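Local atomic coordinates of SxtG (Microseira wollei, PDB entry 6U1R), a protein that is an amidinotransferase of the saxitoxin biosynthetic pathway, probably transferring an amidino group by way of a cysteine-bound intermediate. Residues Val40-Val45 with Asn94-Ile99; Ile265-Met270 with Pro281-Val286; Arg313-Trp318 with Ser358-Leu363; Val331-Lys336 with Lys342-Trp347. One frame throughout, in Å; residues are numbered along the deposited sequence.

In the fold
Contacts 2 and 3 approach the predicted catalytic residues most closely: the side chains of T267 and L363 lie about 6 Å from those of C368 and H264, respectively. The two contacts abut where T267 CB sits 3.5 Å from W318 O, although their centres are 17 Å apart. Contact 3 also meets contact 1, V45 CG1 lying 3.7 Å from Y359 CE1. Contact 1 in turn touches contact 4 through F96 CE1 and I332 CD1, at 3.6 Å. In sequence the whole of contact 4 falls between the two segments of contact 3, and Y360 OH packs 3.3 Å from E334 CG, whereas contacts 1 and 2 each close before contact 3 opens. Contact 4 is remote from the predicted catalytic residues.

Contact 1: residues Val40-Val45 with Asn94-Ile99; sequences VIVGSV and NEFIHI
V42, at the end of strand 37-42, comes nearest to I97 of helix 83-102, their CA atoms 7.9 Å apart, so side chains alone span the gap. A single methyl group, V42 CG1, makes the join. It stands anti to the backbone N (chi1 180°), on a CB that points toward the helix, and it meets the I97 branch at two places: CG1 and CD1 of I97 are each 4.1 Å from V42 CG1. The CB of I97 is not aimed at the strand, but its extended CG1-CD1 arm (chi2 165°) reaches across and presents its flank to the valine. F96, one residue earlier in the helix, does point toward the strand. Its ring receives the same valine methyl obliquely, with V42 CG1 4.4 Å from F96 CE2, and also meets the rings of F356 and F366. V107 of the parallel neighbouring strand 106-109 touches both V42 and I97, filling in beside the pair. The helix thus packs over the sheet within the long connection that carries the chain from strand 37-42 to strand 106-109, a beta-alpha-beta crossover elaborated by further helices. The F96 side chain is about 9 Å from that of C368, predicted to form the amidino-cysteine intermediate. No hydrogen bond crosses between the two segments: V42 pairs with R108 in the sheet, and helical bonds such as H98 N to N94 O occupy the other backbone. Cohesion here therefore comes from burying branched aliphatic and aromatic groups, with few directional constraints.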
# COMPACT_ATOMS: atom_id res chain seq x y z
N VAL A 40 19.33 6.95 -11.23
CA VAL A 40 18.02 6.87 -11.87
C VAL A 40 17.70 5.41 -12.17
O VAL A 40 18.58 4.64 -12.57
CB VAL A 40 18.00 7.75 -13.15
CG1 VAL A 40 18.91 7.16 -14.25
CG2 VAL A 40 16.59 7.98 -13.65
N ILE A 41 16.44 5.01 -11.94
CA ILE A 41 15.92 3.74 -12.46
C ILE A 41 15.41 4.01 -13.86
O ILE A 41 14.68 4.98 -14.09
CB ILE A 41 14.79 3.18 -11.56
CG1 ILE A 41 15.29 3.00 -10.12
CG2 ILE A 41 14.24 1.88 -12.16
CD1 ILE A 41 14.23 2.51 -9.09
N VAL A 42 15.79 3.16 -14.81
CA VAL A 42 15.30 3.28 -16.19
C VAL A 42 14.43 2.06 -16.48
O VAL A 42 14.73 0.95 -16.03
CB VAL A 42 16.46 3.43 -17.20
CG1 VAL A 42 15.95 3.54 -18.60
CG2 VAL A 42 17.25 4.70 -16.88
N GLY A 43 13.35 2.27 -17.23
CA GLY A 43 12.42 1.22 -17.53
C GLY A 43 12.97 0.18 -18.52
O GLY A 43 14.10 0.26 -19.01
N SER A 44 12.14 -0.82 -18.78
CA SER A 44 12.46 -1.90 -19.70
C SER A 44 11.23 -2.20 -20.55
O SER A 44 10.10 -2.17 -20.05
CB SER A 44 12.88 -3.17 -18.93
OG SER A 44 12.81 -4.32 -19.76
N VAL A 45 11.45 -2.47 -21.84
CA VAL A 45 10.36 -2.84 -22.74
C VAL A 45 10.26 -4.34 -22.96
O VAL A 45 9.34 -4.78 -23.65
CB VAL A 45 10.48 -2.13 -24.10
CG1 VAL A 45 10.21 -0.67 -23.95
CG2 VAL A 45 11.88 -2.35 -24.71
N ASN A 94 18.89 1.75 -25.11
CA ASN A 94 20.31 1.58 -24.83
C ASN A 94 21.10 2.85 -25.10
O ASN A 94 22.02 3.20 -24.35
CB ASN A 94 20.85 0.40 -25.64
CG ASN A 94 20.49 -0.93 -25.02
OD1 ASN A 94 20.23 -1.00 -23.82
ND2 ASN A 94 20.46 -1.99 -25.82
N GLU A 95 20.77 3.57 -26.18
CA GLU A 95 21.47 4.82 -26.46
C GLU A 95 21.15 5.89 -25.41
O GLU A 95 22.03 6.64 -24.99
CB GLU A 95 21.12 5.32 -27.86
CG GLU A 95 21.86 6.61 -28.24
CD GLU A 95 23.37 6.54 -27.99
OE1 GLU A 95 24.00 5.51 -28.34
OE2 GLU A 95 23.93 7.51 -27.41
N PHE A 96 19.88 5.97 -24.99
CA PHE A 96 19.48 6.87 -23.90
C PHE A 96 20.29 6.58 -22.64
O PHE A 96 20.83 7.49 -22.00
CB PHE A 96 17.97 6.71 -23.68
CG PHE A 96 17.42 7.44 -22.48
CD1 PHE A 96 17.75 8.75 -22.23
CD2 PHE A 96 16.51 6.81 -21.64
CE1 PHE A 96 17.21 9.43 -21.15
CE2 PHE A 96 15.96 7.48 -20.55
CZ PHE A 96 16.31 8.81 -20.30
N ILE A 97 20.43 5.30 -22.28
CA ILE A 97 21.22 4.94 -21.11
C ILE A 97 22.69 5.32 -21.31
O ILE A 97 23.34 5.84 -20.39
CB ILE A 97 21.05 3.44 -20.82
CG1 ILE A 97 19.63 3.18 -20.29
CG2 ILE A 97 22.10 2.95 -19.84
CD1 ILE A 97 19.20 1.71 -20.30
N HIS A 98 23.23 5.11 -22.52
CA HIS A 98 24.61 5.49 -22.80
C HIS A 98 24.82 6.99 -22.56
O HIS A 98 25.83 7.41 -21.99
CB HIS A 98 25.01 5.13 -24.23
CG HIS A 98 25.48 3.71 -24.42
ND1 HIS A 98 26.25 3.04 -23.49
CD2 HIS A 98 25.32 2.86 -25.46
CE1 HIS A 98 26.52 1.82 -23.94
NE2 HIS A 98 25.97 1.69 -25.14
N ILE A 99 23.87 7.82 -23.00
CA ILE A 99 23.94 9.26 -22.74
C ILE A 99 23.95 9.54 -21.24
O ILE A 99 24.77 10.32 -20.74
CB ILE A 99 22.78 9.99 -23.45
CG1 ILE A 99 22.95 9.87 -24.97
CG2 ILE A 99 22.74 11.46 -23.00
CD1 ILE A 99 21.82 10.49 -25.81

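Contact 2: residues Ile265-Met270 with Pro281-Val286; sequences IDTTLM and PEFVDV
F283 is the residue of 281-286 that opens the contact, reaching T267 and T268. The backbone N atoms of E282 and F283 both donate to N280 OD1, while N280 ND2 donates to T267 O, so one asparagine side chain ties the two segments together. The F283 ring presents an edge to the threonines: T268 OG1 lies in the ring plane, 3.3 Å from F283 CD2. Such an approach suits the slightly positive rim of an aromatic ring. T267 OG1 is a looser neighbour farther along the same edge, 4.2 Å from F283 CE2; the T267 side chain is also about 6 Å from that of C368, the predicted amidino-cysteine residue. V284 follows. Its CG2 is only 3.5 Å from T268 CG2, a tight methyl-methyl contact. With T268 OG1 beside its own backbone N (chi1 -62°), CG2 is turned anti to that N: OG1 faces the phenylalanine ring, while CG2 meets V284 and also lies near F283 CB. The turn bearing the threonines is held by I265 O, which accepts from both T268 N and L269 N. Beyond the segments, W318 meets the F283 ring edge-to-face. T268 also packs on I255 of strand 251-255 and V284 on V279 of strand 276-279, placing the contact beyond the open end of the beta hairpin 269-273/276-279.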
# COMPACT_ATOMS: atom_id res chain seq x y z
N ILE A 265 0.65 14.12 -16.15
CA ILE A 265 0.82 15.57 -16.26
C ILE A 265 2.11 15.97 -16.99
O ILE A 265 2.31 17.16 -17.29
CB ILE A 265 0.74 16.21 -14.86
CG1 ILE A 265 0.28 17.69 -14.91
CG2 ILE A 265 2.08 16.06 -14.08
CD1 ILE A 265 -0.02 18.29 -13.50
N ASP A 266 2.99 15.01 -17.29
CA ASP A 266 4.34 15.35 -17.73
C ASP A 266 4.45 15.53 -19.25
O ASP A 266 5.56 15.47 -19.80
CB ASP A 266 5.37 14.35 -17.16
CG ASP A 266 5.05 12.87 -17.38
OD1 ASP A 266 3.94 12.51 -17.79
OD2 ASP A 266 5.96 12.04 -17.07
N THR A 267 3.33 15.80 -19.94
CA THR A 267 3.33 16.54 -21.20
C THR A 267 2.51 17.82 -21.10
O THR A 267 2.23 18.45 -22.13
CB THR A 267 2.81 15.70 -22.38
OG1 THR A 267 1.46 15.30 -22.16
CG2 THR A 267 3.66 14.47 -22.59
N THR A 268 2.16 18.24 -19.88
CA THR A 268 1.29 19.40 -19.63
C THR A 268 2.01 20.49 -18.84
O THR A 268 1.98 21.67 -19.26
CB THR A 268 0.02 18.95 -18.87
OG1 THR A 268 -0.74 18.02 -19.67
CG2 THR A 268 -0.86 20.14 -18.48
N LEU A 269 2.66 20.12 -17.73
CA LEU A 269 3.27 21.07 -16.80
C LEU A 269 4.59 20.45 -16.35
O LEU A 269 4.58 19.45 -15.62
CB LEU A 269 2.34 21.31 -15.61
CG LEU A 269 2.66 22.49 -14.70
CD1 LEU A 269 2.21 23.81 -15.30
CD2 LEU A 269 2.04 22.28 -13.33
N MET A 270 5.71 21.04 -16.77
CA MET A 270 7.03 20.47 -16.52
C MET A 270 7.98 21.50 -15.91
O MET A 270 8.57 22.33 -16.63
CB MET A 270 7.61 19.89 -17.80
CG MET A 270 6.87 18.61 -18.20
SD MET A 270 7.23 17.30 -17.02
CE MET A 270 8.72 16.60 -17.77
N PRO A 281 0.67 24.74 -24.48
CA PRO A 281 -0.28 25.83 -24.80
C PRO A 281 -1.68 25.35 -25.13
O PRO A 281 -2.62 26.16 -25.08
CB PRO A 281 0.37 26.52 -26.00
CG PRO A 281 1.11 25.46 -26.69
CD PRO A 281 1.64 24.54 -25.56
N GLU A 282 -1.87 24.09 -25.49
CA GLU A 282 -3.19 23.56 -25.79
C GLU A 282 -3.88 22.99 -24.56
O GLU A 282 -5.12 23.05 -24.46
CB GLU A 282 -3.08 22.48 -26.88
CG GLU A 282 -2.76 23.05 -28.27
CD GLU A 282 -3.93 23.84 -28.84
OE1 GLU A 282 -5.07 23.36 -28.72
OE2 GLU A 282 -3.70 24.93 -29.40
N PHE A 283 -3.13 22.42 -23.61
CA PHE A 283 -3.74 21.81 -22.44
C PHE A 283 -3.88 22.75 -21.24
O PHE A 283 -4.62 22.42 -20.30
CB PHE A 283 -2.92 20.59 -21.98
CG PHE A 283 -2.82 19.46 -23.00
CD1 PHE A 283 -3.56 19.46 -24.17
CD2 PHE A 283 -1.97 18.40 -22.75
CE1 PHE A 283 -3.43 18.42 -25.09
CE2 PHE A 283 -1.84 17.36 -23.64
CZ PHE A 283 -2.57 17.36 -24.81
N VAL A 284 -3.20 23.90 -21.24
CA VAL A 284 -3.19 24.80 -20.08
C VAL A 284 -3.67 26.18 -20.51
O VAL A 284 -3.16 26.75 -21.48
CB VAL A 284 -1.77 24.89 -19.47
CG1 VAL A 284 -1.69 26.00 -18.45
CG2 VAL A 284 -1.38 23.56 -18.84
N ASP A 285 -4.65 26.72 -19.78
CA ASP A 285 -4.96 28.15 -19.83
C ASP A 285 -4.09 28.84 -18.78
O ASP A 285 -4.32 28.70 -17.58
CB ASP A 285 -6.45 28.39 -19.55
CG ASP A 285 -6.84 29.87 -19.62
OD1 ASP A 285 -5.94 30.74 -19.63
OD2 ASP A 285 -8.05 30.17 -19.67
N VAL A 286 -3.07 29.57 -19.24
CA VAL A 286 -2.10 30.15 -18.31
C VAL A 286 -2.75 31.12 -17.35
O VAL A 286 -2.21 31.37 -16.26
CB VAL A 286 -0.95 30.85 -19.07
CG1 VAL A 286 -0.20 29.85 -19.94
CG2 VAL A 286 -1.49 32.00 -19.91

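Contact 3: residues Arg313-Trp318 with Ser358-Leu363; sequences RLVSEW and SYYPFL
The Y360 ring has V315 CG1 at its edge, near the ring plane, and the two side chains run roughly perpendicular. The F362 ring has the carbonyl oxygens of S358 and Y359 at its edge, while Y81 stacks on it. On W318, E317 CG lies over the outer part of one face. V315 reaches the tyrosine with its CG1, placed anti to the carbonyl carbon (chi1 -67°), and comes 4.1 Å from Y360 CB. Both segments belong to loops: 358-363 includes a short 3-10 turn, whereas S316 forms an ST turn, its OG accepting from W318 N at 3.0 Å with a nearly straight N-H...O angle of 165°. These loops border the predicted catalytic centre, the L363 side chain lying about 6 Å from that of H264. At this end L314 bridges two residues. Its CB lies 3.8 Å from L363 CD2, an aliphatic contact, and its CD2 is 3.7 Å from P361 O. That carbonyl oxygen is hydrogen-bonded to Y81 OH, and F61 touches L314 from another loop.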
# COMPACT_ATOMS: atom_id res chain seq x y z
N ARG A 313 0.01 3.58 -33.14
CA ARG A 313 -0.41 4.96 -32.90
C ARG A 313 -1.21 5.22 -31.63
O ARG A 313 -2.43 5.36 -31.68
CB ARG A 313 -1.20 5.51 -34.10
CG ARG A 313 -2.46 4.75 -34.57
CD ARG A 313 -2.31 4.49 -36.09
NE ARG A 313 -3.51 4.48 -36.94
CZ ARG A 313 -4.53 5.34 -36.92
NH1 ARG A 313 -4.64 6.33 -36.03
NH2 ARG A 313 -5.51 5.18 -37.81
N LEU A 314 -0.51 5.31 -30.49
CA LEU A 314 -1.06 5.87 -29.26
C LEU A 314 -0.35 7.17 -28.88
O LEU A 314 -0.34 7.56 -27.71
CB LEU A 314 -0.97 4.85 -28.12
CG LEU A 314 -1.52 3.42 -28.25
CD1 LEU A 314 -2.31 3.15 -29.51
CD2 LEU A 314 -0.38 2.42 -28.15
N VAL A 315 0.24 7.84 -29.88
CA VAL A 315 1.05 9.05 -29.71
C VAL A 315 0.16 10.25 -29.43
O VAL A 315 -0.96 10.36 -29.94
CB VAL A 315 1.90 9.29 -30.97
CG1 VAL A 315 2.95 8.20 -31.14
CG2 VAL A 315 1.00 9.37 -32.23
N SER A 316 0.68 11.17 -28.61
CA SER A 316 0.24 12.56 -28.59
C SER A 316 1.35 13.40 -29.21
O SER A 316 2.54 13.09 -29.04
CB SER A 316 -0.07 13.06 -27.18
OG SER A 316 -0.06 14.49 -27.10
N GLU A 317 0.97 14.42 -29.95
CA GLU A 317 2.00 15.26 -30.54
C GLU A 317 2.75 16.05 -29.48
O GLU A 317 3.80 16.61 -29.78
CB GLU A 317 1.37 16.17 -31.60
CG GLU A 317 0.77 17.45 -31.09
CD GLU A 317 -0.24 18.02 -32.07
OE1 GLU A 317 -1.41 17.58 -32.03
OE2 GLU A 317 0.14 18.90 -32.88
N TRP A 318 2.25 16.09 -28.25
CA TRP A 318 2.91 16.87 -27.21
C TRP A 318 3.94 16.06 -26.45
O TRP A 318 4.41 16.50 -25.39
CB TRP A 318 1.86 17.47 -26.26
CG TRP A 318 1.06 18.50 -27.01
CD1 TRP A 318 -0.22 18.37 -27.46
CD2 TRP A 318 1.53 19.78 -27.48
NE1 TRP A 318 -0.59 19.50 -28.15
CE2 TRP A 318 0.47 20.37 -28.18
CE3 TRP A 318 2.74 20.48 -27.36
CZ2 TRP A 318 0.58 21.64 -28.75
CZ3 TRP A 318 2.85 21.74 -27.94
CH2 TRP A 318 1.77 22.30 -28.63
N SER A 358 10.70 5.47 -30.84
CA SER A 358 10.34 4.05 -30.74
C SER A 358 9.82 3.68 -29.36
O SER A 358 9.23 2.61 -29.20
CB SER A 358 11.53 3.15 -31.06
OG SER A 358 11.89 3.27 -32.43
N TYR A 359 10.07 4.53 -28.36
CA TYR A 359 9.53 4.31 -27.03
C TYR A 359 8.09 4.77 -26.90
O TYR A 359 7.37 4.26 -26.03
CB TYR A 359 10.41 5.04 -26.01
CG TYR A 359 10.55 4.33 -24.68
CD1 TYR A 359 11.51 3.33 -24.50
CD2 TYR A 359 9.77 4.69 -23.58
CE1 TYR A 359 11.66 2.68 -23.28
CE2 TYR A 359 9.91 4.04 -22.36
CZ TYR A 359 10.85 3.04 -22.21
OH TYR A 359 11.01 2.40 -21.00
N TYR A 360 7.65 5.70 -27.75
CA TYR A 360 6.32 6.29 -27.57
C TYR A 360 5.18 5.27 -27.56
O TYR A 360 4.20 5.49 -26.83
CB TYR A 360 6.06 7.32 -28.67
CG TYR A 360 6.93 8.57 -28.65
CD1 TYR A 360 7.87 8.81 -27.65
CD2 TYR A 360 6.80 9.52 -29.66
CE1 TYR A 360 8.64 9.97 -27.67
CE2 TYR A 360 7.56 10.66 -29.68
CZ TYR A 360 8.47 10.88 -28.68
OH TYR A 360 9.24 12.01 -28.69
N PRO A 361 5.21 4.18 -28.35
CA PRO A 361 4.10 3.21 -28.29
C PRO A 361 3.99 2.53 -26.95
O PRO A 361 2.95 1.92 -26.66
CB PRO A 361 4.42 2.20 -29.40
CG PRO A 361 5.50 2.81 -30.22
CD PRO A 361 6.20 3.82 -29.38
N PHE A 362 5.03 2.59 -26.13
CA PHE A 362 4.99 2.07 -24.76
C PHE A 362 4.51 3.12 -23.77
O PHE A 362 4.62 2.91 -22.56
CB PHE A 362 6.37 1.53 -24.37
CG PHE A 362 6.84 0.44 -25.28
CD1 PHE A 362 7.48 0.74 -26.47
CD2 PHE A 362 6.59 -0.90 -24.96
CE1 PHE A 362 7.89 -0.27 -27.34
CE2 PHE A 362 7.00 -1.92 -25.82
CZ PHE A 362 7.64 -1.61 -27.01
N LEU A 363 4.00 4.25 -24.28
CA LEU A 363 3.26 5.27 -23.54
C LEU A 363 4.15 6.17 -22.69
O LEU A 363 3.71 6.69 -21.66
CB LEU A 363 2.18 4.63 -22.66
CG LEU A 363 1.21 3.69 -23.41
CD1 LEU A 363 0.04 3.31 -22.52
CD2 LEU A 363 0.73 4.32 -24.71

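Contact 4: residues Val331-Lys336 with Lys342-Trp347; sequences VIVEKK and KALKDW
V331 on strand 330-334 and L344 on helix 338-346 are the nearest backbone positions, with 8.4 Å between their CA atoms. Strand alternation turns V331 and V333 toward the helix and I332 away from it, where I332 packs on helix 83-102. L344 answers both valines with one methyl group: L344 CD1 is 4.0 Å from V331 CG1 and 4.2 Å from V333 CB. The leucine chain leaves the helix with CG anti to the carbonyl carbon (chi1 -72°), which sends its isobutyl end to the strand. P351 of strand 350-354 touches both V333 and L344, adding to this wholly apolar join. At the strand end, E334 OE1 accepts from K336 N, two residues on, at 2.7 Å, the donor approaching 47° out of the carboxylate plane; E334 OE2 takes F356 N, so each carboxylate oxygen has a backbone N-H partner, which limits the rotation of the group. Strand 330-334, helix 338-346 and the parallel strand 350-354 form a beta-alpha-beta unit with 324-325 antiparallel beside 330-334, consistent with the ββαβ modules of the five-bladed alpha/beta propeller of amidinotransferases.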
# COMPACT_ATOMS: atom_id res chain seq x y z
N VAL A 331 19.38 19.11 -20.38
CA VAL A 331 18.04 18.55 -20.58
C VAL A 331 18.06 17.59 -21.77
O VAL A 331 18.52 17.95 -22.85
CB VAL A 331 16.98 19.66 -20.78
CG1 VAL A 331 17.38 20.64 -21.87
CG2 VAL A 331 15.61 19.06 -21.06
N ILE A 332 17.57 16.36 -21.56
CA ILE A 332 17.46 15.38 -22.64
C ILE A 332 16.13 15.61 -23.34
O ILE A 332 15.08 15.70 -22.69
CB ILE A 332 17.60 13.94 -22.10
CG1 ILE A 332 19.04 13.71 -21.59
CG2 ILE A 332 17.27 12.92 -23.19
CD1 ILE A 332 19.28 12.40 -20.93
N VAL A 333 16.18 15.69 -24.67
CA VAL A 333 15.03 16.04 -25.49
C VAL A 333 15.14 15.25 -26.79
O VAL A 333 16.25 14.89 -27.22
CB VAL A 333 14.97 17.57 -25.71
CG1 VAL A 333 16.29 18.08 -26.15
CG2 VAL A 333 13.88 17.98 -26.70
N GLU A 334 14.00 14.96 -27.40
CA GLU A 334 13.95 14.02 -28.51
C GLU A 334 14.34 14.69 -29.84
O GLU A 334 13.95 15.82 -30.12
CB GLU A 334 12.56 13.40 -28.62
CG GLU A 334 12.54 11.99 -29.24
CD GLU A 334 12.70 11.98 -30.76
OE1 GLU A 334 12.18 12.90 -31.43
OE2 GLU A 334 13.33 11.04 -31.29
N LYS A 335 15.05 13.93 -30.67
CA LYS A 335 15.75 14.47 -31.83
C LYS A 335 14.81 15.12 -32.84
O LYS A 335 15.18 16.11 -33.49
CB LYS A 335 16.56 13.35 -32.49
CG LYS A 335 17.25 13.74 -33.79
CD LYS A 335 18.43 12.82 -34.09
CE LYS A 335 19.13 13.18 -35.40
NZ LYS A 335 19.52 11.97 -36.20
N LYS A 336 13.61 14.57 -33.03
CA LYS A 336 12.71 15.16 -34.01
C LYS A 336 11.95 16.36 -33.46
O LYS A 336 11.21 17.01 -34.21
CB LYS A 336 11.74 14.10 -34.55
CG LYS A 336 12.43 13.03 -35.40
CD LYS A 336 11.43 12.18 -36.16
CE LYS A 336 12.04 10.85 -36.61
NZ LYS A 336 12.81 10.99 -37.87
N LYS A 342 15.14 24.17 -30.08
CA LYS A 342 15.48 25.58 -30.27
C LYS A 342 14.98 26.44 -29.12
O LYS A 342 15.71 27.31 -28.63
CB LYS A 342 14.90 26.09 -31.59
CG LYS A 342 15.15 27.60 -31.78
CD LYS A 342 14.64 28.12 -33.10
CE LYS A 342 14.80 29.64 -33.15
NZ LYS A 342 14.04 30.23 -34.29
N ALA A 343 13.74 26.22 -28.67
CA ALA A 343 13.21 27.01 -27.56
C ALA A 343 14.02 26.79 -26.29
O ALA A 343 14.33 27.75 -25.57
CB ALA A 343 11.74 26.66 -27.34
N LEU A 344 14.36 25.54 -25.99
CA LEU A 344 15.18 25.27 -24.81
C LEU A 344 16.51 26.01 -24.87
O LEU A 344 16.94 26.59 -23.87
CB LEU A 344 15.40 23.77 -24.68
CG LEU A 344 14.14 23.01 -24.24
CD1 LEU A 344 14.36 21.53 -24.39
CD2 LEU A 344 13.76 23.37 -22.78
N LYS A 345 17.18 25.99 -26.02
CA LYS A 345 18.44 26.74 -26.15
C LYS A 345 18.22 28.22 -25.92
O LYS A 345 18.96 28.87 -25.17
CB LYS A 345 19.05 26.52 -27.53
CG LYS A 345 19.62 25.14 -27.75
CD LYS A 345 20.07 24.92 -29.20
CE LYS A 345 21.04 25.99 -29.67
NZ LYS A 345 21.93 25.50 -30.77
N ASP A 346 17.19 28.78 -26.56
CA ASP A 346 16.93 30.21 -26.43
C ASP A 346 16.56 30.57 -25.00
O ASP A 346 16.85 31.69 -24.56
CB ASP A 346 15.83 30.64 -27.40
CG ASP A 346 16.26 30.52 -28.87
OD1 ASP A 346 17.47 30.28 -29.14
OD2 ASP A 346 15.40 30.65 -29.76
N TRP A 347 15.96 29.64 -24.24
CA TRP A 347 15.64 29.89 -22.84
C TRP A 347 16.83 29.69 -21.90
O TRP A 347 16.68 29.86 -20.69
CB TRP A 347 14.49 28.98 -22.40
CG TRP A 347 13.13 29.38 -22.92
CD1 TRP A 347 12.66 30.65 -23.12
CD2 TRP A 347 12.07 28.49 -23.31
NE1 TRP A 347 11.37 30.60 -23.62
CE2 TRP A 347 10.99 29.29 -23.74
CE3 TRP A 347 11.93 27.10 -23.33
CZ2 TRP A 347 9.79 28.74 -24.18
CZ3 TRP A 347 10.74 26.55 -23.77
CH2 TRP A 347 9.68 27.38 -24.21